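PDB 4QAN: hypothetical protein from Ruminococcus gnavus, which is of unknown function but has a cystatin-like fold, belongs as a divergent member to the NTF2-like superfamily and can bind a magnesium ion. Local coordinates for residues F159-Y164 / W168-L173; E226-A231 / K268-G273; A244-S249 / C343-G348. All coordinates share one frame; numbering follows the deposited sequence.

Contact 1. Residues F159-Y164 / W168-L173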
ATOM      1  N   PHE A 159      10.917  17.463   1.838  1.00 49.77           N
ATOM      2  CA  PHE A 159       9.584  16.897   2.060  1.00 48.73           C
ATOM      3  C   PHE A 159       8.547  17.602   1.181  1.00 49.92           C
ATOM      4  O   PHE A 159       8.592  18.834   0.996  1.00 50.46           O
ATOM      5  CB  PHE A 159       9.135  17.023   3.533  1.00 49.63           C
ATOM      6  CG  PHE A 159       9.966  16.245   4.532  1.00 48.31           C
ATOM      7  CD1 PHE A 159      10.975  15.362   4.139  1.00 47.21           C
ATOM      8  CD2 PHE A 159       9.693  16.369   5.889  1.00 49.37           C
ATOM      9  CE1 PHE A 159      11.715  14.660   5.076  1.00 46.56           C
ATOM     10  CE2 PHE A 159      10.432  15.663   6.835  1.00 48.59           C
ATOM     11  CZ  PHE A 159      11.441  14.809   6.427  1.00 47.56           C
ATOM     12  N   THR A 160       7.606  16.812   0.661  1.00 47.70           N
ATOM     13  CA  THR A 160       6.406  17.341   0.030  1.00 49.01           C
ATOM     14  C   THR A 160       5.247  17.290   1.034  1.00 48.24           C
ATOM     15  O   THR A 160       4.748  16.216   1.381  1.00 47.95           O
ATOM     16  CB  THR A 160       6.032  16.555  -1.235  1.00 50.17           C
ATOM     17  OG1 THR A 160       7.155  16.511  -2.125  1.00 54.72           O
ATOM     18  CG2 THR A 160       4.842  17.193  -1.936  1.00 50.80           C
ATOM     19  N   ALA A 161       4.845  18.465   1.505  1.00 48.96           N
ATOM     20  CA  ALA A 161       3.740  18.616   2.445  1.00 49.07           C
ATOM     21  C   ALA A 161       2.483  18.964   1.683  1.00 49.80           C
ATOM     22  O   ALA A 161       2.531  19.704   0.700  1.00 52.45           O
ATOM     23  CB  ALA A 161       4.052  19.711   3.446  1.00 50.16           C
ATOM     24  N   VAL A 162       1.351  18.447   2.143  1.00 51.36           N
ATOM     25  CA  VAL A 162       0.089  18.638   1.434  1.00 52.83           C
ATOM     26  C   VAL A 162      -1.002  19.111   2.389  1.00 53.62           C
ATOM     27  O   VAL A 162      -0.998  18.746   3.559  1.00 55.42           O
ATOM     28  CB  VAL A 162      -0.313  17.360   0.654  1.00 51.58           C
ATOM     29  CG1 VAL A 162      -0.657  16.204   1.585  1.00 51.52           C
ATOM     30  CG2 VAL A 162      -1.461  17.653  -0.297  1.00 53.85           C
ATOM     31  N   GLN A 163      -1.895  19.969   1.893  1.00 54.28           N
ATOM     32  CA  GLN A 163      -3.042  20.426   2.669  1.00 57.26           C
ATOM     33  C   GLN A 163      -4.358  19.929   2.069  1.00 59.22           C
ATOM     34  O   GLN A 163      -4.597  20.055   0.851  1.00 59.34           O
ATOM     35  CB  GLN A 163      -3.076  21.955   2.758  1.00 59.30           C
ATOM     36  CG  GLN A 163      -4.006  22.470   3.850  1.00 60.81           C
ATOM     37  CD  GLN A 163      -4.293  23.960   3.731  1.00 64.33           C
ATOM     38  OE1 GLN A 163      -4.641  24.452   2.658  1.00 63.84           O
ATOM     39  NE2 GLN A 163      -4.154  24.684   4.838  1.00 68.17           N
ATOM     40  N   TYR A 164      -5.193  19.353   2.933  1.00 57.51           N
ATOM     41  CA  TYR A 164      -6.573  19.030   2.600  1.00 58.43           C
ATOM     42  C   TYR A 164      -7.456  19.575   3.705  1.00 59.39           C
ATOM     43  O   TYR A 164      -7.179  19.354   4.880  1.00 59.99           O
ATOM     44  CB  TYR A 164      -6.796  17.529   2.517  1.00 53.58           C
ATOM     45  CG  TYR A 164      -6.021  16.795   1.453  1.00 50.34           C
ATOM     46  CD1 TYR A 164      -6.545  16.608   0.175  1.00 49.40           C
ATOM     47  CD2 TYR A 164      -4.781  16.248   1.738  1.00 47.69           C
ATOM     48  CE1 TYR A 164      -5.840  15.901  -0.792  1.00 48.64           C
ATOM     49  CE2 TYR A 164      -4.068  15.550   0.780  1.00 47.03           C
ATOM     50  CZ  TYR A 164      -4.599  15.372  -0.481  1.00 47.13           C
ATOM     51  OH  TYR A 164      -3.866  14.662  -1.415  1.00 45.23           O
ATOM     52  N   TRP A 168      -2.658  20.055   7.380  1.00 56.79           N
ATOM     53  CA  TRP A 168      -1.444  19.629   6.682  1.00 53.93           C
ATOM     54  C   TRP A 168      -0.999  18.220   7.047  1.00 51.41           C
ATOM     55  O   TRP A 168      -1.184  17.761   8.173  1.00 46.68           O
ATOM     56  CB  TRP A 168      -0.306  20.604   6.953  1.00 55.50           C
ATOM     57  CG  TRP A 168      -0.532  21.930   6.303  1.00 57.93           C
ATOM     58  CD1 TRP A 168      -1.175  23.011   6.830  1.00 59.74           C
ATOM     59  CD2 TRP A 168      -0.123  22.304   4.988  1.00 57.80           C
ATOM     60  NE1 TRP A 168      -1.186  24.041   5.925  1.00 60.63           N
ATOM     61  CE2 TRP A 168      -0.547  23.631   4.783  1.00 59.49           C
ATOM     62  CE3 TRP A 168       0.574  21.644   3.963  1.00 56.28           C
ATOM     63  CZ2 TRP A 168      -0.300  24.315   3.600  1.00 60.24           C
ATOM     64  CZ3 TRP A 168       0.817  22.324   2.788  1.00 57.17           C
ATOM     65  CH2 TRP A 168       0.379  23.648   2.615  1.00 58.99           C
ATOM     66  N   LYS A 169      -0.424  17.537   6.061  1.00 51.77           N
ATOM     67  CA  LYS A 169       0.291  16.299   6.294  1.00 50.82           C
ATOM     68  C   LYS A 169       1.440  16.157   5.307  1.00 48.94           C
ATOM     69  O   LYS A 169       1.502  16.851   4.295  1.00 48.24           O
ATOM     70  CB  LYS A 169      -0.659  15.102   6.208  1.00 54.49           C
ATOM     71  CG  LYS A 169      -1.574  14.978   7.422  1.00 55.62           C
ATOM     72  CD  LYS A 169      -1.895  13.536   7.728  1.00 60.69           C
ATOM     73  CE  LYS A 169      -2.857  13.428   8.889  1.00 61.26           C
ATOM     74  NZ  LYS A 169      -3.392  12.047   8.941  1.00 63.20           N
ATOM     75  N   ILE A 170       2.368  15.264   5.616  1.00 46.85           N
ATOM     76  CA  ILE A 170       3.471  15.002   4.711  1.00 47.12           C
ATOM     77  C   ILE A 170       3.021  14.000   3.661  1.00 42.34           C
ATOM     78  O   ILE A 170       2.668  12.888   4.007  1.00 42.88           O
ATOM     79  CB  ILE A 170       4.671  14.402   5.451  1.00 46.39           C
ATOM     80  CG1 ILE A 170       5.157  15.362   6.541  1.00 47.91           C
ATOM     81  CG2 ILE A 170       5.781  14.053   4.465  1.00 46.22           C
ATOM     82  CD1 ILE A 170       5.422  16.774   6.071  1.00 52.04           C
ATOM     83  N   HIS A 171       3.032  14.403   2.391  1.00 41.06           N
ATOM     84  CA  HIS A 171       2.761  13.481   1.283  1.00 37.77           C
ATOM     85  C   HIS A 171       3.973  12.617   0.974  1.00 38.28           C
ATOM     86  O   HIS A 171       3.835  11.444   0.591  1.00 40.38           O
ATOM     87  CB  HIS A 171       2.379  14.240   0.009  1.00 37.63           C
ATOM     88  CG  HIS A 171       2.217  13.347  -1.176  1.00 36.36           C
ATOM     89  ND1 HIS A 171       1.207  12.413  -1.263  1.00 35.65           N
ATOM     90  CD2 HIS A 171       2.963  13.201  -2.293  1.00 36.82           C
ATOM     91  CE1 HIS A 171       1.322  11.745  -2.395  1.00 36.47           C
ATOM     92  NE2 HIS A 171       2.381  12.204  -3.039  1.00 39.12           N
ATOM     93  N   SER A 172       5.160  13.203   1.081  1.00 38.47           N
ATOM     94  CA  SER A 172       6.388  12.463   0.833  1.00 39.32           C
ATOM     95  C   SER A 172       7.536  13.001   1.653  1.00 39.53           C
ATOM     96  O   SER A 172       7.638  14.207   1.867  1.00 44.35           O
ATOM     97  CB  SER A 172       6.745  12.503  -0.648  1.00 41.65           C
ATOM     98  OG  SER A 172       7.811  11.619  -0.943  1.00 39.23           O
ATOM     99  N   LEU A 173       8.384  12.089   2.119  1.00 40.14           N
ATOM    100  CA  LEU A 173       9.591  12.422   2.887  1.00 42.78           C
ATOM    101  C   LEU A 173      10.775  12.668   1.955  1.00 43.39           C
ATOM    102  O   LEU A 173      11.894  12.899   2.409  1.00 40.92           O
ATOM    103  CB  LEU A 173       9.943  11.281   3.852  1.00 44.97           C
ATOM    104  CG  LEU A 173       9.204  11.283   5.190  1.00 50.55           C
ATOM    105  CD1 LEU A 173       7.761  10.802   5.054  1.00 48.89           C
ATOM    106  CD2 LEU A 173       9.974  10.421   6.176  1.00 54.20           C
TER

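Contact 2. Residues E226-A231 / K268-G273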
ATOM      1  N   GLU A 226     -12.088 -20.250  -0.721  1.00 28.12           N
ATOM      2  CA  GLU A 226     -13.505 -19.902  -0.896  1.00 29.22           C
ATOM      3  C   GLU A 226     -13.888 -18.612  -0.160  1.00 28.64           C
ATOM      4  O   GLU A 226     -14.547 -17.741  -0.735  1.00 27.52           O
ATOM      5  CB  GLU A 226     -14.412 -21.058  -0.465  1.00 30.32           C
ATOM      6  CG  GLU A 226     -14.425 -22.222  -1.464  1.00 33.60           C
ATOM      7  CD  GLU A 226     -14.700 -23.599  -0.834  1.00 40.47           C
ATOM      8  OE1 GLU A 226     -15.081 -23.674   0.360  1.00 40.31           O
ATOM      9  OE2 GLU A 226     -14.516 -24.633  -1.534  1.00 43.75           O
ATOM     10  N   GLN A 227     -13.456 -18.463   1.086  1.00 27.01           N
ATOM     11  CA  GLN A 227     -13.863 -17.302   1.860  1.00 28.09           C
ATOM     12  C   GLN A 227     -13.101 -16.073   1.484  1.00 27.17           C
ATOM     13  O   GLN A 227     -13.621 -14.985   1.638  1.00 27.28           O
ATOM     14  CB  GLN A 227     -13.748 -17.533   3.368  1.00 30.57           C
ATOM     15  CG  GLN A 227     -14.900 -18.324   3.975  1.00 33.77           C
ATOM     16  CD  GLN A 227     -16.242 -17.643   3.757  1.00 37.29           C
ATOM     17  OE1 GLN A 227     -17.076 -18.153   3.020  1.00 33.81           O
ATOM     18  NE2 GLN A 227     -16.447 -16.473   4.391  1.00 34.70           N
ATOM     19  N   PHE A 228     -11.853 -16.251   1.044  1.00 28.14           N
ATOM     20  CA  PHE A 228     -11.050 -15.188   0.437  1.00 26.93           C
ATOM     21  C   PHE A 228     -11.766 -14.582  -0.777  1.00 25.39           C
ATOM     22  O   PHE A 228     -11.967 -13.371  -0.850  1.00 26.03           O
ATOM     23  CB  PHE A 228      -9.690 -15.778   0.050  1.00 28.80           C
ATOM     24  CG  PHE A 228      -8.814 -14.874  -0.790  1.00 30.07           C
ATOM     25  CD1 PHE A 228      -8.164 -13.789  -0.226  1.00 30.43           C
ATOM     26  CD2 PHE A 228      -8.577 -15.164  -2.127  1.00 29.44           C
ATOM     27  CE1 PHE A 228      -7.323 -12.993  -0.987  1.00 30.77           C
ATOM     28  CE2 PHE A 228      -7.732 -14.368  -2.887  1.00 31.82           C
ATOM     29  CZ  PHE A 228      -7.113 -13.273  -2.310  1.00 29.14           C
ATOM     30  N   ILE A 229     -12.207 -15.432  -1.700  1.00 25.31           N
ATOM     31  CA  ILE A 229     -12.997 -14.972  -2.846  1.00 26.00           C
ATOM     32  C   ILE A 229     -14.350 -14.365  -2.447  1.00 27.44           C
ATOM     33  O   ILE A 229     -14.805 -13.415  -3.064  1.00 29.36           O
ATOM     34  CB  ILE A 229     -13.152 -16.102  -3.895  1.00 27.69           C
ATOM     35  CG1 ILE A 229     -11.763 -16.477  -4.458  1.00 28.08           C
ATOM     36  CG2 ILE A 229     -14.124 -15.719  -5.003  1.00 29.17           C
ATOM     37  CD1 ILE A 229     -10.973 -15.335  -5.075  1.00 26.30           C
ATOM     38  N   TYR A 230     -14.979 -14.879  -1.403  1.00 27.01           N
ATOM     39  CA  TYR A 230     -16.228 -14.309  -0.925  1.00 27.03           C
ATOM     40  C   TYR A 230     -15.998 -12.889  -0.405  1.00 28.29           C
ATOM     41  O   TYR A 230     -16.807 -11.988  -0.657  1.00 29.13           O
ATOM     42  CB  TYR A 230     -16.840 -15.173   0.183  1.00 27.53           C
ATOM     43  CG  TYR A 230     -18.127 -14.607   0.789  1.00 27.27           C
ATOM     44  CD1 TYR A 230     -19.308 -14.578   0.057  1.00 28.41           C
ATOM     45  CD2 TYR A 230     -18.150 -14.098   2.101  1.00 28.14           C
ATOM     46  CE1 TYR A 230     -20.481 -14.065   0.600  1.00 29.75           C
ATOM     47  CE2 TYR A 230     -19.315 -13.579   2.662  1.00 29.17           C
ATOM     48  CZ  TYR A 230     -20.478 -13.569   1.914  1.00 31.17           C
ATOM     49  OH  TYR A 230     -21.637 -13.072   2.451  1.00 31.53           O
ATOM     50  N   ALA A 231     -14.914 -12.696   0.337  1.00 26.00           N
ATOM     51  CA  ALA A 231     -14.519 -11.352   0.782  1.00 27.55           C
ATOM     52  C   ALA A 231     -14.373 -10.350  -0.384  1.00 27.36           C
ATOM     53  O   ALA A 231     -14.848  -9.203  -0.322  1.00 28.31           O
ATOM     54  CB  ALA A 231     -13.222 -11.429   1.571  1.00 30.00           C
ATOM     55  N   LYS A 268      -4.368  -6.903  -5.599  1.00 28.16           N
ATOM     56  CA  LYS A 268      -4.602  -5.912  -6.657  1.00 27.60           C
ATOM     57  C   LYS A 268      -4.244  -6.439  -8.036  1.00 30.18           C
ATOM     58  O   LYS A 268      -4.985  -6.275  -9.013  1.00 26.55           O
ATOM     59  CB  LYS A 268      -3.772  -4.658  -6.400  1.00 30.52           C
ATOM     60  CG  LYS A 268      -3.990  -3.560  -7.437  1.00 30.01           C
ATOM     61  CD  LYS A 268      -3.012  -2.414  -7.305  1.00 29.08           C
ATOM     62  CE  LYS A 268      -1.601  -2.838  -7.651  1.00 29.96           C
ATOM     63  NZ  LYS A 268      -0.634  -1.780  -7.251  1.00 34.37           N
ATOM     64  N   THR A 269      -3.100  -7.096  -8.099  1.00 31.18           N
ATOM     65  CA  THR A 269      -2.592  -7.583  -9.336  1.00 29.49           C
ATOM     66  C   THR A 269      -3.529  -8.653  -9.901  1.00 30.64           C
ATOM     67  O   THR A 269      -3.794  -8.686 -11.105  1.00 29.61           O
ATOM     68  CB  THR A 269      -1.150  -8.073  -9.136  1.00 32.07           C
ATOM     69  OG1 THR A 269      -0.339  -6.947  -8.766  1.00 30.28           O
ATOM     70  CG2 THR A 269      -0.603  -8.708 -10.403  1.00 30.41           C
HETATM   71  N   MSE A 270      -4.050  -9.494  -9.016  1.00 31.34           N
HETATM   72  CA  MSE A 270      -4.993 -10.539  -9.387  1.00 28.56           C
HETATM   73  C   MSE A 270      -6.269  -9.909  -9.910  1.00 27.60           C
HETATM   74  O   MSE A 270      -6.751 -10.280 -10.970  1.00 28.17           O
HETATM   75  CB  MSE A 270      -5.246 -11.467  -8.196  1.00 25.68           C
HETATM   76  CG  MSE A 270      -6.258 -12.532  -8.613  1.00 24.77           C
HETATM   77 SE   MSE A 270      -6.705 -13.813  -7.203  0.75 20.48          SE
HETATM   78  CE  MSE A 270      -8.041 -12.716  -6.256  1.00 21.46           C
ATOM     79  N   LEU A 271      -6.821  -8.945  -9.186  1.00 27.49           N
ATOM     80  CA  LEU A 271      -8.028  -8.266  -9.645  1.00 27.26           C
ATOM     81  C   LEU A 271      -7.806  -7.595 -11.007  1.00 28.54           C
ATOM     82  O   LEU A 271      -8.692  -7.641 -11.876  1.00 28.64           O
ATOM     83  CB  LEU A 271      -8.502  -7.228  -8.622  1.00 30.91           C
ATOM     84  CG  LEU A 271      -8.736  -7.727  -7.197  1.00 32.65           C
ATOM     85  CD1 LEU A 271      -9.097  -6.565  -6.304  1.00 32.76           C
ATOM     86  CD2 LEU A 271      -9.805  -8.809  -7.136  1.00 33.70           C
ATOM     87  N   TYR A 272      -6.630  -6.985 -11.207  1.00 27.71           N
ATOM     88  CA  TYR A 272      -6.330  -6.327 -12.480  1.00 29.10           C
ATOM     89  C   TYR A 272      -6.299  -7.378 -13.585  1.00 28.30           C
ATOM     90  O   TYR A 272      -6.677  -7.103 -14.730  1.00 27.01           O
ATOM     91  CB  TYR A 272      -5.000  -5.564 -12.412  1.00 29.84           C
ATOM     92  CG  TYR A 272      -5.033  -4.223 -11.668  1.00 27.89           C
ATOM     93  CD1 TYR A 272      -6.135  -3.824 -10.895  1.00 27.88           C
ATOM     94  CD2 TYR A 272      -3.953  -3.361 -11.745  1.00 26.79           C
ATOM     95  CE1 TYR A 272      -6.133  -2.608 -10.236  1.00 28.58           C
ATOM     96  CE2 TYR A 272      -3.938  -2.154 -11.070  1.00 27.84           C
ATOM     97  CZ  TYR A 272      -5.024  -1.783 -10.326  1.00 26.61           C
ATOM     98  OH  TYR A 272      -4.991  -0.576  -9.684  1.00 28.47           O
ATOM     99  N   GLY A 273      -5.882  -8.593 -13.241  1.00 28.75           N
ATOM    100  CA  GLY A 273      -5.896  -9.706 -14.202  1.00 30.86           C
ATOM    101  C   GLY A 273      -7.296 -10.013 -14.724  1.00 33.53           C
ATOM    102  O   GLY A 273      -7.489 -10.227 -15.929  1.00 33.80           O
TER

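Contact 3. Residues A244-S249 / C343-G348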
ATOM      1  N   ALA A 244      -4.121 -13.971   4.467  1.00 31.73           N
ATOM      2  CA  ALA A 244      -2.688 -14.201   4.247  1.00 34.63           C
ATOM      3  C   ALA A 244      -1.807 -13.563   5.329  1.00 33.40           C
ATOM      4  O   ALA A 244      -0.598 -13.516   5.192  1.00 37.27           O
ATOM      5  CB  ALA A 244      -2.295 -13.682   2.883  1.00 37.30           C
ATOM      6  N   THR A 245      -2.410 -13.087   6.406  1.00 32.57           N
ATOM      7  CA  THR A 245      -1.643 -12.510   7.505  1.00 35.39           C
ATOM      8  C   THR A 245      -1.144 -13.647   8.396  1.00 36.71           C
ATOM      9  O   THR A 245      -1.904 -14.233   9.140  1.00 39.93           O
ATOM     10  CB  THR A 245      -2.506 -11.514   8.283  1.00 35.42           C
ATOM     11  OG1 THR A 245      -3.000 -10.525   7.364  1.00 34.22           O
ATOM     12  CG2 THR A 245      -1.697 -10.844   9.398  1.00 36.28           C
ATOM     13  N   THR A 246       0.132 -13.982   8.293  1.00 40.97           N
ATOM     14  CA  THR A 246       0.659 -15.176   8.958  1.00 45.09           C
ATOM     15  C   THR A 246       1.074 -14.959  10.398  1.00 42.54           C
ATOM     16  O   THR A 246       1.214 -15.926  11.131  1.00 45.07           O
ATOM     17  CB  THR A 246       1.892 -15.718   8.242  1.00 48.88           C
ATOM     18  OG1 THR A 246       2.871 -14.677   8.159  1.00 43.98           O
ATOM     19  CG2 THR A 246       1.512 -16.256   6.845  1.00 57.15           C
ATOM     20  N   GLU A 247       1.290 -13.718  10.814  1.00 42.77           N
ATOM     21  CA  GLU A 247       1.604 -13.460  12.216  1.00 45.50           C
ATOM     22  C   GLU A 247       0.821 -12.297  12.767  1.00 42.14           C
ATOM     23  O   GLU A 247       0.453 -11.382  12.038  1.00 42.42           O
ATOM     24  CB  GLU A 247       3.094 -13.171  12.397  1.00 51.80           C
ATOM     25  CG  GLU A 247       4.025 -14.297  11.973  1.00 65.35           C
ATOM     26  CD  GLU A 247       3.927 -15.538  12.852  1.00 74.07           C
ATOM     27  OE1 GLU A 247       3.284 -15.477  13.929  1.00 80.30           O
ATOM     28  OE2 GLU A 247       4.500 -16.583  12.460  1.00 74.43           O
ATOM     29  N   SER A 248       0.561 -12.364  14.067  1.00 44.21           N
ATOM     30  CA  SER A 248       0.118 -11.232  14.853  1.00 46.00           C
ATOM     31  C   SER A 248       1.343 -10.646  15.561  1.00 49.26           C
ATOM     32  O   SER A 248       2.456 -11.185  15.464  1.00 48.54           O
ATOM     33  CB  SER A 248      -0.922 -11.676  15.873  1.00 48.60           C
ATOM     34  OG  SER A 248      -1.484 -10.566  16.544  1.00 62.25           O
ATOM     35  N   SER A 249       1.142  -9.541  16.263  1.00 42.89           N
ATOM     36  CA  SER A 249       2.197  -8.933  17.067  1.00 42.05           C
ATOM     37  C   SER A 249       1.555  -8.088  18.137  1.00 41.41           C
ATOM     38  O   SER A 249       0.423  -7.613  17.991  1.00 41.92           O
ATOM     39  CB  SER A 249       3.148  -8.072  16.216  1.00 41.78           C
ATOM     40  OG  SER A 249       2.440  -7.096  15.464  1.00 42.10           O
ATOM     41  N   CYS A 343      -0.773 -22.460   3.616  1.00 31.26           N
ATOM     42  CA  CYS A 343      -0.018 -22.947   4.766  1.00 36.09           C
ATOM     43  C   CYS A 343      -0.928 -23.224   5.970  1.00 39.39           C
ATOM     44  O   CYS A 343      -1.861 -22.466   6.271  1.00 37.34           O
ATOM     45  CB  CYS A 343       1.104 -21.978   5.157  1.00 38.10           C
ATOM     46  SG  CYS A 343       0.522 -20.319   5.581  1.00 46.51           S
ATOM     47  N   ARG A 344      -0.610 -24.321   6.648  1.00 42.20           N
ATOM     48  CA  ARG A 344      -1.373 -24.848   7.772  1.00 46.40           C
ATOM     49  C   ARG A 344      -0.838 -24.240   9.042  1.00 44.74           C
ATOM     50  O   ARG A 344       0.302 -24.466   9.386  1.00 45.84           O
ATOM     51  CB  ARG A 344      -1.206 -26.374   7.808  1.00 49.80           C
ATOM     52  CG  ARG A 344      -2.003 -27.166   8.845  1.00 56.41           C
ATOM     53  CD  ARG A 344      -1.738 -28.654   8.613  1.00 64.22           C
ATOM     54  NE  ARG A 344      -2.235 -29.552   9.659  1.00 79.95           N
ATOM     55  CZ  ARG A 344      -3.494 -29.983   9.783  1.00 84.45           C
ATOM     56  NH1 ARG A 344      -4.447 -29.588   8.943  1.00 89.82           N
ATOM     57  NH2 ARG A 344      -3.809 -30.808  10.774  1.00 79.24           N
ATOM     58  N   GLN A 345      -1.657 -23.447   9.717  1.00 47.58           N
ATOM     59  CA  GLN A 345      -1.338 -22.927  11.036  1.00 51.19           C
ATOM     60  C   GLN A 345      -1.964 -23.865  12.063  1.00 53.59           C
ATOM     61  O   GLN A 345      -2.449 -24.946  11.705  1.00 50.62           O
ATOM     62  CB  GLN A 345      -1.903 -21.522  11.192  1.00 57.05           C
ATOM     63  CG  GLN A 345      -1.593 -20.592  10.026  1.00 62.48           C
ATOM     64  CD  GLN A 345      -0.114 -20.263   9.873  1.00 63.86           C
ATOM     65  OE1 GLN A 345       0.318 -19.829   8.806  1.00 77.69           O
ATOM     66  NE2 GLN A 345       0.662 -20.449  10.935  1.00 64.35           N
ATOM     67  N   GLU A 346      -1.953 -23.460  13.330  1.00 61.08           N
ATOM     68  CA  GLU A 346      -2.532 -24.280  14.396  1.00 69.88           C
ATOM     69  C   GLU A 346      -4.039 -24.467  14.242  1.00 67.91           C
ATOM     70  O   GLU A 346      -4.533 -25.594  14.296  1.00 68.93           O
ATOM     71  CB  GLU A 346      -2.240 -23.680  15.776  1.00 79.15           C
ATOM     72  CG  GLU A 346      -1.135 -24.393  16.539  1.00 92.88           C
ATOM     73  CD  GLU A 346      -1.300 -24.275  18.042  1.00107.09           C
ATOM     74  OE1 GLU A 346      -2.406 -24.568  18.550  1.00 99.24           O
ATOM     75  OE2 GLU A 346      -0.320 -23.898  18.719  1.00126.88           O
ATOM     76  N   ASP A 347      -4.754 -23.362  14.050  1.00 65.39           N
ATOM     77  CA  ASP A 347      -6.221 -23.388  13.923  1.00 73.00           C
ATOM     78  C   ASP A 347      -6.635 -24.039  12.604  1.00 69.59           C
ATOM     79  O   ASP A 347      -7.573 -24.833  12.555  1.00 77.87           O
ATOM     80  CB  ASP A 347      -6.820 -21.975  13.972  1.00 80.16           C
ATOM     81  CG  ASP A 347      -6.044 -21.031  14.867  1.00 88.63           C
ATOM     82  OD1 ASP A 347      -6.286 -21.037  16.092  1.00 90.80           O
ATOM     83  OD2 ASP A 347      -5.192 -20.280  14.334  1.00 96.46           O
ATOM     84  N   GLY A 348      -5.929 -23.686  11.534  1.00 54.77           N
ATOM     85  CA  GLY A 348      -6.285 -24.137  10.205  1.00 48.44           C
ATOM     86  C   GLY A 348      -5.434 -23.471   9.144  1.00 43.53           C
ATOM     87  O   GLY A 348      -4.309 -23.037   9.421  1.00 43.56           O
TER

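Contact 1. Residues F159-Y164 / W168-L173
Gln163 lies across the indole of Trp168, a non-hydrogen-bonded antiparallel pair whose side chains share a face of the sheet with Ala161 and Ile170. Gln163 CB sits 3.5 Å from the centroid of the six-membered ring of Trp168, almost on the ring normal, a CH-pi contact. With CG anti to the backbone N (chi1 -164°) and the chain extended beyond, the rest of Gln163 continues over the indole toward NE1, its amide tilted 37° from the ring. NE2 and NE1 are both donors and make no bond to each other; the long aliphatic stem is what suits glutamine here. Trp168 CE3 also packs against Ala161 CB at 4.0 Å, where a small side chain admits the broad ring. An alanine in place of Trp168 is likely to leave Gln163 without the surface it lies on and to open a gap beside Ala161.

The two strands form a beta hairpin in the antiparallel sheet of the N-terminal half. Val162 and Lys169 exchange two nearly straight backbone bonds, but farther on His171 and Ser172 both face Thr160, a classic bulge. Thr160 O therefore accepts from His171 N at 2.7 Å and from Ser172 N at 3.1 Å, while Thr160 N donates to Ser172 O. Within the bulge, His171 CB lies 3.9 Å from Val162 CG1, on the side where Lys169 reaches out to a salt bridge with Glu54.

Phe159 carries the other end. Its CG, anti to the carbonyl carbon (chi1 -64°), tips the ring across toward Leu173, whose CG lies over one face toward the rim. Ile170 CD1 approaches Phe159 CD2 at 4.3 Å, and Met34 of helix 27-39 touches both residues.

Contact 2. Residues E226-A231 / K268-G273
Met270, Phe228 and Ile229 make the whole contact between helices 221-234 and 254-275 in these segments. Their backbones stand well apart, the nearest CA atoms being those of Ile229 and Leu271 at 10.8 Å, so long side chains must bridge the distance. Met270, present as selenomethionine, contributes the largest buried area. Its chain runs straight out from the helix, CG anti to the backbone N (chi1 179°) and the next torsion also fully extended, and then bends at the selenium (chi3 82°). That last turn brings the terminal methyl CE against both partners, which makes a long, unbranched and flexible residue well suited to the place.

Phe228 comes to meet it from the opposite direction. With its ring also carried anti to the backbone N (chi1 171°), it presents the ring atoms CE2 and CZ: CE2 lies 3.8 Å from Met270 CE, and CZ 4.1 Å from the same methyl. The Phe228 side chain also touches Tyr263 and Leu267 of helix 254-275, Ala240 of helix 237-242 and Leu354, so a large flat residue fills the junction of several elements.

Ile229 comes in at a slant to Met270 and adds its delta branch, CD1 standing 4.1 Å from Met270 CE. One turn on, Ile232 also touches Met270 and extends the same apolar seam.

The contact has no hydrogen bond or charge pair across it: one methyl rests against two neighbouring groups, a ring and an aliphatic branch end, that lie on the same side of it. Such a junction depends on shape and the exclusion of water, and its dispersion forces impose little directional demand on how the two helices meet.

Contact 3. Residues A244-S249 / C343-G348
Thr246 touches Cys343 and Gln345 where the loop after helix 237-242 passes a beta hairpin, formed by strands 334-344 and 349-353 of the C-terminal mixed sheet. The closer-packed side is small and rests on one methyl group. Thr246 has its CG2 anti to the carbonyl carbon (chi1 56° for OG1), which turns the methyl toward the hairpin: CG2 lies 4.4 Å from Cys343 SG. Cysteine, compact, weakly polar and buried, makes a suitable neighbour for that methyl. Gln345 OE1 approaches the same carbon at 4.2 Å, its chain bending twice to come back alongside the strand.

Away from this point the two segments diverge toward solvent. Glu346 and Asp347 occupy the hairpin turn and Glu247 and Ser248 the loop, polar residues that suit an exposed position. No hydrogen bond joins the segments directly; the loop is instead tied to the neighbouring strand by Thr245 O, which accepts a bond from the Gln350 side chain. Within the turn, Gly348 takes an extended backbone shape (phi 173°, psi -153°) that residues with a side chain rarely adopt, and Gly348 O accepts a hydrogen bond from the backbone N of Gln345 at 2.7 Å.

In the fold
Contact 1 belongs to the N-terminal half of the chain, contacts 2 and 3 to the C-terminal half, on the opposite side of the chain's centre. The centre of contact 1 is 32 Å from that of contact 2 and 36 Å from that of contact 3. Helix 87-108 relates the halves: Tyr98 and Gln101 bond to residues of contact 1, while Glu93 forms a salt bridge with Lys268 of contact 2. Contacts 2 and 3 interlock along the chain, their segments alternating, and come within about 6 Å at their nearest atoms; Tyr263 touches both Phe228 and Ala244. All three lie away from Ser360, a residue that binds magnesium in this protein, though none is bound here.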